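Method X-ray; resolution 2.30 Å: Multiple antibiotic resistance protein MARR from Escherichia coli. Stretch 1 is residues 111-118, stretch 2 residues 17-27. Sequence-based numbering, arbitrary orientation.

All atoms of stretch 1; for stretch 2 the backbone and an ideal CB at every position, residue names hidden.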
ATOM      1  N   GLN A 111      -5.744  15.101  10.772  1.00 73.12           N
ATOM      2  CA  GLN A 111      -5.305  16.416  11.243  1.00 73.12           C
ATOM      3  C   GLN A 111      -3.799  16.495  11.496  1.00 73.12           C
ATOM      4  O   GLN A 111      -3.232  17.586  11.510  1.00 73.12           O
ATOM      5  CB  GLN A 111      -6.053  16.791  12.525  1.00 96.60           C
ATOM      6  CG  GLN A 111      -7.541  17.024  12.330  1.00 96.60           C
ATOM      7  CD  GLN A 111      -8.299  17.140  13.644  1.00 96.60           C
ATOM      8  OE1 GLN A 111      -9.513  17.351  13.656  1.00 96.60           O
ATOM      9  NE2 GLN A 111      -7.586  16.996  14.757  1.00 96.60           N
ATOM     10  N   ASP A 112      -3.161  15.345  11.704  1.00 69.89           N
ATOM     11  CA  ASP A 112      -1.721  15.304  11.952  1.00 69.89           C
ATOM     12  C   ASP A 112      -0.938  15.112  10.663  1.00 69.89           C
ATOM     13  O   ASP A 112       0.158  15.651  10.508  1.00 69.89           O
ATOM     14  CB  ASP A 112      -1.366  14.170  12.915  1.00 86.01           C
ATOM     15  CG  ASP A 112      -1.858  14.420  14.322  1.00 86.01           C
ATOM     16  OD1 ASP A 112      -1.546  13.594  15.205  1.00 86.01           O
ATOM     17  OD2 ASP A 112      -2.552  15.434  14.549  1.00 86.01           O
ATOM     18  N   LEU A 113      -1.497  14.327   9.748  1.00 80.62           N
ATOM     19  CA  LEU A 113      -0.846  14.069   8.471  1.00 80.62           C
ATOM     20  C   LEU A 113      -0.779  15.345   7.657  1.00 80.62           C
ATOM     21  O   LEU A 113       0.292  15.761   7.222  1.00 80.62           O
ATOM     22  CB  LEU A 113      -1.612  13.006   7.680  1.00 80.69           C
ATOM     23  CG  LEU A 113      -1.383  11.540   8.046  1.00 80.69           C
ATOM     24  CD1 LEU A 113      -2.335  10.656   7.246  1.00 80.69           C
ATOM     25  CD2 LEU A 113       0.062  11.167   7.752  1.00 80.69           C
ATOM     26  N   HIS A 114      -1.936  15.963   7.456  1.00 76.91           N
ATOM     27  CA  HIS A 114      -2.017  17.194   6.689  1.00 76.91           C
ATOM     28  C   HIS A 114      -0.871  18.103   7.097  1.00 76.91           C
ATOM     29  O   HIS A 114      -0.132  18.601   6.248  1.00 76.91           O
ATOM     30  CB  HIS A 114      -3.350  17.896   6.955  1.00119.42           C
ATOM     31  CG  HIS A 114      -3.614  19.054   6.045  1.00119.42           C
ATOM     32  ND1 HIS A 114      -2.727  20.098   5.889  1.00119.42           N
ATOM     33  CD2 HIS A 114      -4.672  19.338   5.249  1.00119.42           C
ATOM     34  CE1 HIS A 114      -3.227  20.974   5.036  1.00119.42           C
ATOM     35  NE2 HIS A 114      -4.406  20.537   4.633  1.00119.42           N
ATOM     36  N   GLN A 115      -0.724  18.306   8.403  1.00 79.07           N
ATOM     37  CA  GLN A 115       0.334  19.158   8.932  1.00 79.07           C
ATOM     38  C   GLN A 115       1.706  18.601   8.579  1.00 79.07           C
ATOM     39  O   GLN A 115       2.473  19.238   7.859  1.00 79.07           O
ATOM     40  CB  GLN A 115       0.213  19.275  10.451  1.00 96.87           C
ATOM     41  CG  GLN A 115      -1.160  19.709  10.929  1.00 96.87           C
ATOM     42  CD  GLN A 115      -1.625  20.999  10.280  1.00 96.87           C
ATOM     43  OE1 GLN A 115      -0.940  22.021  10.346  1.00 96.87           O
ATOM     44  NE2 GLN A 115      -2.796  20.961   9.650  1.00 96.87           N
ATOM     45  N   GLU A 116       2.008  17.409   9.082  1.00 53.54           N
ATOM     46  CA  GLU A 116       3.302  16.786   8.825  1.00 53.54           C
ATOM     47  C   GLU A 116       3.705  16.719   7.361  1.00 53.54           C
ATOM     48  O   GLU A 116       4.847  17.035   7.018  1.00 53.54           O
ATOM     49  CB  GLU A 116       3.347  15.380   9.426  1.00 88.00           C
ATOM     50  CG  GLU A 116       3.644  15.354  10.917  1.00 88.00           C
ATOM     51  CD  GLU A 116       4.855  16.189  11.275  1.00 88.00           C
ATOM     52  OE1 GLU A 116       4.695  17.414  11.467  1.00 88.00           O
ATOM     53  OE2 GLU A 116       5.967  15.623  11.350  1.00 88.00           O
ATOM     54  N   LEU A 117       2.777  16.307   6.500  1.00 72.38           N
ATOM     55  CA  LEU A 117       3.049  16.199   5.068  1.00 72.38           C
ATOM     56  C   LEU A 117       3.280  17.564   4.441  1.00 72.38           C
ATOM     57  O   LEU A 117       4.134  17.732   3.566  1.00 72.38           O
ATOM     58  CB  LEU A 117       1.872  15.530   4.346  1.00 59.40           C
ATOM     59  CG  LEU A 117       1.546  14.072   4.658  1.00 59.40           C
ATOM     60  CD1 LEU A 117       0.318  13.639   3.868  1.00 59.40           C
ATOM     61  CD2 LEU A 117       2.751  13.210   4.311  1.00 59.40           C
ATOM     62  N   THR A 118       2.499  18.533   4.899  1.00 64.43           N
ATOM     63  CA  THR A 118       2.552  19.898   4.397  1.00 64.43           C
ATOM     64  C   THR A 118       3.530  20.771   5.177  1.00 64.43           C
ATOM     65  O   THR A 118       3.757  21.917   4.812  1.00 64.43           O
ATOM     66  CB  THR A 118       1.125  20.520   4.453  1.00 67.40           C
ATOM     67  OG1 THR A 118       0.360  20.052   3.336  1.00 67.40           O
ATOM     68  CG2 THR A 118       1.168  22.031   4.448  1.00 67.40           C
ATOM     69  N   UNK A  17       4.736   5.545   1.363  1.00 53.66           N
ATOM     70  CA  UNK A  17       5.476   4.856   2.408  1.00 53.66           C
ATOM     71  C   UNK A  17       5.450   5.773   3.623  1.00 53.66           C
ATOM     72  O   UNK A  17       4.857   5.447   4.650  1.00 53.66           O
ATOM     73  CB  UNK A  17       6.905   4.521   1.975  1.00 53.66           C
ATOM     74  N   UNK A  18       6.071   6.940   3.478  1.00 47.08           N
ATOM     75  CA  UNK A  18       6.139   7.927   4.547  1.00 47.08           C
ATOM     76  C   UNK A  18       4.780   8.116   5.202  1.00 47.08           C
ATOM     77  O   UNK A  18       4.656   8.056   6.422  1.00 47.08           O
ATOM     78  CB  UNK A  18       6.655   9.263   4.009  1.00 47.08           C
ATOM     79  N   UNK A  19       3.770   8.349   4.375  1.00 49.08           N
ATOM     80  CA  UNK A  19       2.405   8.569   4.843  1.00 49.08           C
ATOM     81  C   UNK A  19       1.926   7.468   5.787  1.00 49.08           C
ATOM     82  O   UNK A  19       1.268   7.742   6.794  1.00 49.08           O
ATOM     83  CB  UNK A  19       1.456   8.670   3.647  1.00 49.08           C
ATOM     84  N   UNK A  20       2.260   6.222   5.470  1.00 49.82           N
ATOM     85  CA  UNK A  20       1.828   5.124   6.318  1.00 49.82           C
ATOM     86  C   UNK A  20       2.630   5.108   7.604  1.00 49.82           C
ATOM     87  O   UNK A  20       2.081   4.852   8.680  1.00 49.82           O
ATOM     88  CB  UNK A  20       1.964   3.787   5.586  1.00 49.82           C
ATOM     89  N   UNK A  21       3.923   5.399   7.491  1.00 55.02           N
ATOM     90  CA  UNK A  21       4.807   5.426   8.653  1.00 55.02           C
ATOM     91  C   UNK A  21       4.291   6.423   9.679  1.00 55.02           C
ATOM     92  O   UNK A  21       4.347   6.178  10.880  1.00 55.02           O
ATOM     93  CB  UNK A  21       6.237   5.778   8.239  1.00 55.02           C
ATOM     94  N   UNK A  22       3.793   7.553   9.196  1.00 41.40           N
ATOM     95  CA  UNK A  22       3.261   8.567  10.086  1.00 41.40           C
ATOM     96  C   UNK A  22       1.984   8.026  10.722  1.00 41.40           C
ATOM     97  O   UNK A  22       1.744   8.211  11.916  1.00 41.40           O
ATOM     98  CB  UNK A  22       2.998   9.876   9.339  1.00 41.40           C
ATOM     99  N   UNK A  23       1.178   7.353   9.910  1.00 46.97           N
ATOM    100  CA  UNK A  23      -0.073   6.767  10.361  1.00 46.97           C
ATOM    101  C   UNK A  23       0.205   5.828  11.540  1.00 46.97           C
ATOM    102  O   UNK A  23      -0.376   5.991  12.617  1.00 46.97           O
ATOM    103  CB  UNK A  23      -0.767   6.022   9.219  1.00 46.97           C
ATOM    104  N   UNK A  24       1.091   4.848  11.343  1.00 36.87           N
ATOM    105  CA  UNK A  24       1.438   3.933  12.424  1.00 36.87           C
ATOM    106  C   UNK A  24       1.862   4.730  13.662  1.00 36.87           C
ATOM    107  O   UNK A  24       1.459   4.408  14.785  1.00 36.87           O
ATOM    108  CB  UNK A  24       2.552   2.979  11.988  1.00 36.87           C
ATOM    109  N   UNK A  25       2.673   5.770  13.454  1.00 57.43           N
ATOM    110  CA  UNK A  25       3.153   6.601  14.563  1.00 57.43           C
ATOM    111  C   UNK A  25       2.036   7.318  15.316  1.00 57.43           C
ATOM    112  O   UNK A  25       2.115   7.493  16.529  1.00 57.43           O
ATOM    113  CB  UNK A  25       4.147   7.637  14.034  1.00 57.43           C
ATOM    114  N   UNK A  26       0.994   7.723  14.600  1.00 46.41           N
ATOM    115  CA  UNK A  26      -0.132   8.417  15.221  1.00 46.41           C
ATOM    116  C   UNK A  26      -1.059   7.472  15.977  1.00 46.41           C
ATOM    117  O   UNK A  26      -1.718   7.885  16.929  1.00 46.41           O
ATOM    118  CB  UNK A  26      -0.929   9.172  14.155  1.00 46.41           C
ATOM    119  N   UNK A  27      -1.123   6.212  15.546  1.00 41.53           N
ATOM    120  CA  UNK A  27      -1.998   5.223  16.190  1.00 41.53           C
ATOM    121  C   UNK A  27      -1.283   4.388  17.254  1.00 41.53           C
ATOM    122  O   UNK A  27      -1.912   3.601  17.965  1.00 41.53           O
ATOM    123  CB  UNK A  27      -2.589   4.291  15.130  1.00 41.53           C
TER

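Both stretches are helical, with 135° between their N-to-C directions, and positions 18, 19, 22 and 26 of the second helix meet Asp 112, Leu 113, Glu 116 and Leu 117.

Position 17 has nothing of the first helix within reach of its CB, so a polar residue would suit as well as any; it is Gln 17.

At position 18 the CB points sideways, and no atom of the first helix lies within 5.5 Å of its ideal CB. A long chain could still reach the flank of Leu 117, and a polar tip would be free to go on past it. Lys 18 does this: its CD lies 4.4 Å from Leu 117 CD2, while its NZ is hydrogen-bonded elsewhere in the structure.

Position 19 also points sideways, but its ideal CB is 4.8 Å from Leu 117 CD2 and 5.0 Å from Leu 113 CD2. Leucine, methionine or a long chain with an aliphatic stem would fit. The residue is Lys 19, whose methylenes serve as the apolar part: CE lies 3.9 Å from Leu 113 CD1, and the stem carries the ammonium group beyond the leucine.

Position 20 points away and position 21 is out of reach, so both tolerate polar residues. They are Asp 20 and Arg 21.

Position 22 points toward the first helix, with its ideal CB already 3.6 Å from Leu 113 CD2. The methyls of Leu 113 and Leu 117 and the aliphatic stem of Glu 116 favour a medium-sized apolar residue such as leucine, isoleucine or methionine. Leu 22 packs its CB 3.5 Å from Leu 113 CD2, and its CD1 reaches 3.8 Å from Glu 116 CB and 4.1 Å from Leu 117 CD2.

Position 23 points sideways; many residues would do, and Leu 23 makes no close contact with the first helix. The first helix sets no demand on 24 and 25; they are Asn 24 and Glu 25. Glu 25 OE2 accepts a hydrogen bond from Arg 21 NE at 3.3 Å, part of a salt bridge between residues four apart, about one turn of the helix.

Position 26 points toward Asp 112, with Asp 112 OD1 4.6 Å from the ideal CB. A long polar chain could approach the carboxylate, whereas a broad ring could lie along the first helix. Tyr 26 takes the second course. Asp 112 CB sits over one face, 3.6 Å from the centroid of the Tyr 26 ring, in a CH-pi contact; Leu 113 CD2 meets the ring edge 3.5 Å from Tyr 26 CE1. Tyr 26 OH lies 3.0 Å from Glu 116 CG.

Position 27 is out of reach; it is Leu 27.

Stretch 2 (17-27) QKKDRLLNEYL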
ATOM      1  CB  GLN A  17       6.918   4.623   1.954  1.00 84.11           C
ATOM      2  CG  GLN A  17       7.711   3.637   2.795  1.00 84.11           C
ATOM      3  CD  GLN A  17       8.052   2.363   2.032  1.00 84.11           C
ATOM      4  OE1 GLN A  17       8.736   2.400   1.003  1.00 84.11           O
ATOM      5  NE2 GLN A  17       7.575   1.227   2.535  1.00 84.11           N
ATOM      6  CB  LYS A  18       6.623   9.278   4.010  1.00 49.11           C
ATOM      7  CG  LYS A  18       6.807  10.315   5.107  1.00 49.11           C
ATOM      8  CD  LYS A  18       6.913  11.726   4.563  1.00 49.11           C
ATOM      9  CE  LYS A  18       7.115  12.754   5.685  1.00 49.11           C
ATOM     10  NZ  LYS A  18       8.555  13.067   5.945  1.00 49.11           N
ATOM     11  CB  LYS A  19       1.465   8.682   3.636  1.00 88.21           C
ATOM     12  CG  LYS A  19       0.031   9.065   3.964  1.00 88.21           C
ATOM     13  CD  LYS A  19      -0.878   7.849   4.028  1.00 88.21           C
ATOM     14  CE  LYS A  19      -2.336   8.268   4.183  1.00 88.21           C
ATOM     15  NZ  LYS A  19      -3.278   7.116   4.104  1.00 88.21           N
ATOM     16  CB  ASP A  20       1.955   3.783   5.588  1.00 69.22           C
ATOM     17  CG  ASP A  20       0.880   3.594   4.522  1.00 69.22           C
ATOM     18  OD1 ASP A  20      -0.258   4.084   4.717  1.00 69.22           O
ATOM     19  OD2 ASP A  20       1.169   2.941   3.495  1.00 69.22           O
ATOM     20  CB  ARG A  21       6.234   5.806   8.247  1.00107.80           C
ATOM     21  CG  ARG A  21       7.155   6.002   9.438  1.00107.80           C
ATOM     22  CD  ARG A  21       8.568   6.359   9.026  1.00107.80           C
ATOM     23  NE  ARG A  21       9.374   6.720  10.189  1.00107.80           N
ATOM     24  CZ  ARG A  21      10.649   7.093  10.134  1.00107.80           C
ATOM     25  NH1 ARG A  21      11.274   7.155   8.964  1.00107.80           N
ATOM     26  NH2 ARG A  21      11.303   7.402  11.250  1.00107.80           N
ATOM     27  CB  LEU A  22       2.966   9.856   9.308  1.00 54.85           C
ATOM     28  CG  LEU A  22       4.194  10.498   8.653  1.00 54.85           C
ATOM     29  CD1 LEU A  22       3.821  11.828   8.019  1.00 54.85           C
ATOM     30  CD2 LEU A  22       5.266  10.713   9.701  1.00 54.85           C
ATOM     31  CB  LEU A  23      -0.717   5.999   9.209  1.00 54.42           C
ATOM     32  CG  LEU A  23      -2.071   5.353   9.481  1.00 54.42           C
ATOM     33  CD1 LEU A  23      -3.059   6.417   9.931  1.00 54.42           C
ATOM     34  CD2 LEU A  23      -2.556   4.652   8.229  1.00 54.42           C
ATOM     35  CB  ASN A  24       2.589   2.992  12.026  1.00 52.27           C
ATOM     36  CG  ASN A  24       2.142   1.870  11.098  1.00 52.27           C
ATOM     37  OD1 ASN A  24       2.196   2.001   9.874  1.00 52.27           O
ATOM     38  ND2 ASN A  24       1.690   0.760  11.684  1.00 52.27           N
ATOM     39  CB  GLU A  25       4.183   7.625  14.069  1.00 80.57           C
ATOM     40  CG  GLU A  25       5.589   7.052  13.910  1.00 80.57           C
ATOM     41  CD  GLU A  25       6.619   8.095  13.484  1.00 80.57           C
ATOM     42  OE1 GLU A  25       6.701   9.158  14.142  1.00 80.57           O
ATOM     43  OE2 GLU A  25       7.353   7.846  12.499  1.00 80.57           O
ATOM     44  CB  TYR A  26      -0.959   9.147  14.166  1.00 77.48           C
ATOM     45  CG  TYR A  26      -0.193  10.153  13.349  1.00 77.48           C
ATOM     46  CD1 TYR A  26      -0.486  10.332  11.997  1.00 77.48           C
ATOM     47  CD2 TYR A  26       0.801  10.943  13.923  1.00 77.48           C
ATOM     48  CE1 TYR A  26       0.189  11.271  11.232  1.00 77.48           C
ATOM     49  CE2 TYR A  26       1.486  11.890  13.171  1.00 77.48           C
ATOM     50  CZ  TYR A  26       1.173  12.048  11.823  1.00 77.48           C
ATOM     51  OH  TYR A  26       1.832  12.984  11.061  1.00 77.48           O
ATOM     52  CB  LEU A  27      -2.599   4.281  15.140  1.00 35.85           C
ATOM     53  CG  LEU A  27      -3.347   4.935  13.980  1.00 35.85           C
ATOM     54  CD1 LEU A  27      -4.026   3.857  13.155  1.00 35.85           C
ATOM     55  CD2 LEU A  27      -4.376   5.910  14.512  1.00 35.85           C
TER
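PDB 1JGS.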